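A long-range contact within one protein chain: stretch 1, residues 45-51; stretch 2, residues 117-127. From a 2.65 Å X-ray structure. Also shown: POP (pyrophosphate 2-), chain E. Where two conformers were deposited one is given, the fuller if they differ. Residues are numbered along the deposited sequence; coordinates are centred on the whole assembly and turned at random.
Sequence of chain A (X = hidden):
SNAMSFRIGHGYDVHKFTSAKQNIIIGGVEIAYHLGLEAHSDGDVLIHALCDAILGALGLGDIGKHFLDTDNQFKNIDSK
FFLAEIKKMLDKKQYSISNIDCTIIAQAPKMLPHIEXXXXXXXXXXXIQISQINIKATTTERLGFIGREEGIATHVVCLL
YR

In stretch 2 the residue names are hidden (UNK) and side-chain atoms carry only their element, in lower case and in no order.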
# COMPACT_ATOMS: atom_id res chain seq x y z
N VAL A 45 -9.37 11.88 -6.01
CA VAL A 45 -8.50 10.72 -5.85
C VAL A 45 -8.70 10.03 -4.49
O VAL A 45 -8.65 8.79 -4.40
CB VAL A 45 -7.01 11.09 -6.13
CG1 VAL A 45 -6.46 12.00 -5.05
CG2 VAL A 45 -6.16 9.85 -6.27
N LEU A 46 -8.94 10.80 -3.43
CA LEU A 46 -9.09 10.21 -2.10
C LEU A 46 -10.42 9.48 -1.94
O LEU A 46 -10.46 8.33 -1.52
CB LEU A 46 -8.89 11.25 -1.00
CG LEU A 46 -8.83 10.63 0.41
CD1 LEU A 46 -8.31 11.60 1.46
CD2 LEU A 46 -10.19 10.15 0.80
N ILE A 47 -11.51 10.16 -2.27
CA ILE A 47 -12.80 9.53 -2.11
C ILE A 47 -12.86 8.28 -2.99
O ILE A 47 -13.52 7.30 -2.68
CB ILE A 47 -13.95 10.50 -2.42
CG1 ILE A 47 -14.01 11.56 -1.33
CG2 ILE A 47 -15.27 9.75 -2.55
CD1 ILE A 47 -15.29 12.37 -1.33
N HIS A 48 -12.14 8.33 -4.10
CA HIS A 48 -12.09 7.18 -5.00
C HIS A 48 -11.39 5.99 -4.33
O HIS A 48 -11.96 4.91 -4.24
CB HIS A 48 -11.40 7.57 -6.31
CG HIS A 48 -11.52 6.53 -7.38
ND1 HIS A 48 -11.96 6.83 -8.65
CD2 HIS A 48 -11.25 5.21 -7.38
CE1 HIS A 48 -11.97 5.73 -9.38
NE2 HIS A 48 -11.54 4.73 -8.63
N ALA A 49 -10.16 6.19 -3.86
CA ALA A 49 -9.45 5.11 -3.20
C ALA A 49 -10.26 4.62 -1.98
O ALA A 49 -10.29 3.43 -1.65
CB ALA A 49 -8.07 5.56 -2.79
N LEU A 50 -10.94 5.56 -1.31
CA LEU A 50 -11.73 5.26 -0.12
C LEU A 50 -12.91 4.35 -0.44
O LEU A 50 -13.11 3.36 0.24
CB LEU A 50 -12.22 6.55 0.52
CG LEU A 50 -13.15 6.39 1.71
CD1 LEU A 50 -12.46 5.61 2.79
CD2 LEU A 50 -13.56 7.75 2.22
N CYS A 51 -13.67 4.68 -1.47
CA CYS A 51 -14.75 3.82 -1.94
C CYS A 51 -14.24 2.44 -2.32
O CYS A 51 -14.82 1.43 -1.95
CB CYS A 51 -15.45 4.44 -3.15
SG CYS A 51 -16.37 5.93 -2.77
N UNK A 117 -10.27 19.73 7.11
CA UNK A 117 -11.51 19.93 6.40
C UNK A 117 -11.95 18.63 5.76
O UNK A 117 -13.13 18.29 5.82
c UNK A 117 -11.49 23.48 4.80
c UNK A 117 -11.57 22.43 5.89
c UNK A 117 -10.05 23.68 4.30
n UNK A 117 -9.98 24.60 3.12
c UNK A 117 -11.37 21.03 5.34
N UNK A 118 -11.01 17.91 5.16
CA UNK A 118 -11.32 16.63 4.52
C UNK A 118 -11.87 15.64 5.55
O UNK A 118 -12.82 14.91 5.27
c UNK A 118 -9.50 16.84 2.73
c UNK A 118 -10.10 16.02 3.86
se UNK A 118 -7.88 15.92 2.10
c UNK A 118 -7.23 17.25 0.82
N UNK A 119 -11.25 15.61 6.73
CA UNK A 119 -11.63 14.64 7.73
C UNK A 119 -13.05 14.90 8.20
O UNK A 119 -13.83 13.96 8.36
c UNK A 119 -10.67 14.69 8.91
n UNK A 119 -8.59 13.14 10.71
c UNK A 119 -8.44 14.33 9.87
n UNK A 119 -7.93 14.21 12.64
n UNK A 119 -8.48 11.98 12.69
c UNK A 119 -9.28 14.26 8.61
c UNK A 119 -8.33 13.11 12.01
N UNK A 120 -13.38 16.17 8.42
CA UNK A 120 -14.69 16.55 8.93
C UNK A 120 -15.75 16.24 7.89
O UNK A 120 -16.80 15.67 8.18
c UNK A 120 -14.70 18.02 9.28
N UNK A 121 -15.44 16.61 6.66
CA UNK A 121 -16.31 16.38 5.53
C UNK A 121 -16.67 14.91 5.40
O UNK A 121 -17.83 14.56 5.27
s UNK A 121 -16.44 16.40 2.73
c UNK A 121 -15.62 16.87 4.24
N UNK A 122 -15.66 14.04 5.41
CA UNK A 122 -15.91 12.63 5.16
C UNK A 122 -16.48 11.92 6.40
O UNK A 122 -17.35 11.07 6.28
c UNK A 122 -14.65 11.93 4.68
c UNK A 122 -12.46 11.84 3.50
c UNK A 122 -14.45 12.70 2.25
c UNK A 122 -13.77 12.60 3.61
N UNK A 123 -15.98 12.26 7.58
CA UNK A 123 -16.52 11.70 8.80
C UNK A 123 -18.02 11.97 8.86
O UNK A 123 -18.80 11.14 9.34
c UNK A 123 -15.84 12.28 10.03
N UNK A 124 -18.42 13.14 8.38
CA UNK A 124 -19.81 13.53 8.40
C UNK A 124 -20.63 12.65 7.49
O UNK A 124 -21.62 12.07 7.90
c UNK A 124 -21.38 15.50 8.19
n UNK A 124 -22.12 15.63 7.10
c UNK A 124 -19.97 15.00 8.01
o UNK A 124 -21.81 15.77 9.31
N UNK A 125 -20.21 12.54 6.24
CA UNK A 125 -20.96 11.76 5.25
C UNK A 125 -21.05 10.31 5.71
O UNK A 125 -22.08 9.65 5.54
c UNK A 125 -19.10 13.55 2.53
c UNK A 125 -20.31 11.77 3.87
c UNK A 125 -20.36 13.17 3.27
c UNK A 125 -21.01 10.78 2.95
N UNK A 126 -19.96 9.82 6.29
CA UNK A 126 -19.85 8.43 6.69
C UNK A 126 -20.44 8.21 8.07
O UNK A 126 -20.62 7.07 8.51
c UNK A 126 -16.27 7.54 5.42
c UNK A 126 -17.75 7.88 5.29
c UNK A 126 -18.49 6.81 4.48
c UNK A 126 -18.39 8.01 6.67
N UNK A 127 -20.73 9.31 8.76
CA UNK A 127 -21.32 9.25 10.08
C UNK A 127 -20.46 8.42 11.03
O UNK A 127 -20.94 7.48 11.65
c UNK A 127 -23.61 9.50 9.08
o UNK A 127 -25.58 8.32 9.66
o UNK A 127 -25.15 8.66 7.51
c UNK A 127 -22.72 8.69 9.99
c UNK A 127 -24.87 8.78 8.73
P1 POP E . -8.41 7.05 -11.55
O1 POP E . -9.22 5.91 -10.99
O2 POP E . -6.99 6.59 -11.77
O3 POP E . -9.00 7.48 -12.87
O POP E . -8.43 8.30 -10.52
P2 POP E . -9.41 9.59 -10.66
O4 POP E . -9.45 10.28 -9.32
O5 POP E . -8.89 10.54 -11.72
O6 POP E . -10.81 9.15 -11.01

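Position 117 lies in a helix that begins earlier in the chain, and it has four side-chain carbons in an unbranched row ending in a nitrogen. This is a lysine; Lys-117 stays out of reach of stretch 1, and its NZ is hydrogen-bonded elsewhere in the structure. At position 118 the side chain is again unbranched, two carbons, a selenium and a final carbon; its CB points toward stretch 1, and its selenium lies near the end of Leu-46. The selenium identifies selenomethionine, the labelled form of methionine, and the SE atom of Met-118 lies 4.4 Å from CD1 of Leu-46, an apolar contact.

Position 119 carries three carbons, a nitrogen, and then a carbon bearing two more nitrogens. That planar group is a guanidinium, so the residue is Arg-119. It does not reach stretch 1; NE and NH1 find hydrogen-bonding partners elsewhere in the structure. A single carbon at position 120 defines Ala-120, whose CB is 12.0 Å from CD1 of Leu-46. Position 121 has one carbon followed by a sulfur, hence Cys-121; its SG is 5.8 Å from CD1 of Ile-47, too far for contact.

Position 122 has four carbons forked at the second; one arm meets Leu-46 and Leu-50, the other Ile-47. The residue is Leu-122. Its CD1 lies 3.9 Å from CD2 of Leu-46 and its CD2 3.7 Å from CD1 of Ile-47, while CD1 is also 4.4 Å from CD2 of Leu-50. With chi1 near -44° (m) and chi2 in the t well, the fork enters the space among these three side chains.

One carbon at position 123 gives Ala-123, out of reach of stretch 1. Position 124 has two carbons, the second carrying one oxygen and one nitrogen; this carboxamide belongs to Asn-124, which is exposed and has two deposited conformers. Position 125 shows four carbons forked at the first, with one arm two carbons long, the pattern of Ile-125. Its CB points toward stretch 1, but its CD1 remains 5.6 Å from CD1 of Ile-47, too far for contact. At position 126 four carbons fork at the second, and one terminal carbon approaches Leu-50. In Leu-126 that atom is CD1, 4.2 Å from CD2 of Leu-50. Position 127 has three carbons, the third carrying two oxygens. Glu-127 is exposed and has positive phi, and its N bonds back to O of Asn-124 at 3.0 Å as part of a Schellman motif.

The contact is wholly apolar, with no hydrogen bond across it. The helix axes approach to 12.6 Å and run at 40° to one another, a spacing bridged by side chains rather than by close backbone packing. Met-118, Leu-122 and Leu-126, spaced four residues apart, line one side of their helix and meet Leu-46, Ile-47 and Leu-50. Leu-122 is the centre, touching all three and having the largest area covered. His-48 is out of reach of stretch 2, and pyrophosphate O1 lies over one face of its ring.

Stretch 2 117-127: KMRACLANILE
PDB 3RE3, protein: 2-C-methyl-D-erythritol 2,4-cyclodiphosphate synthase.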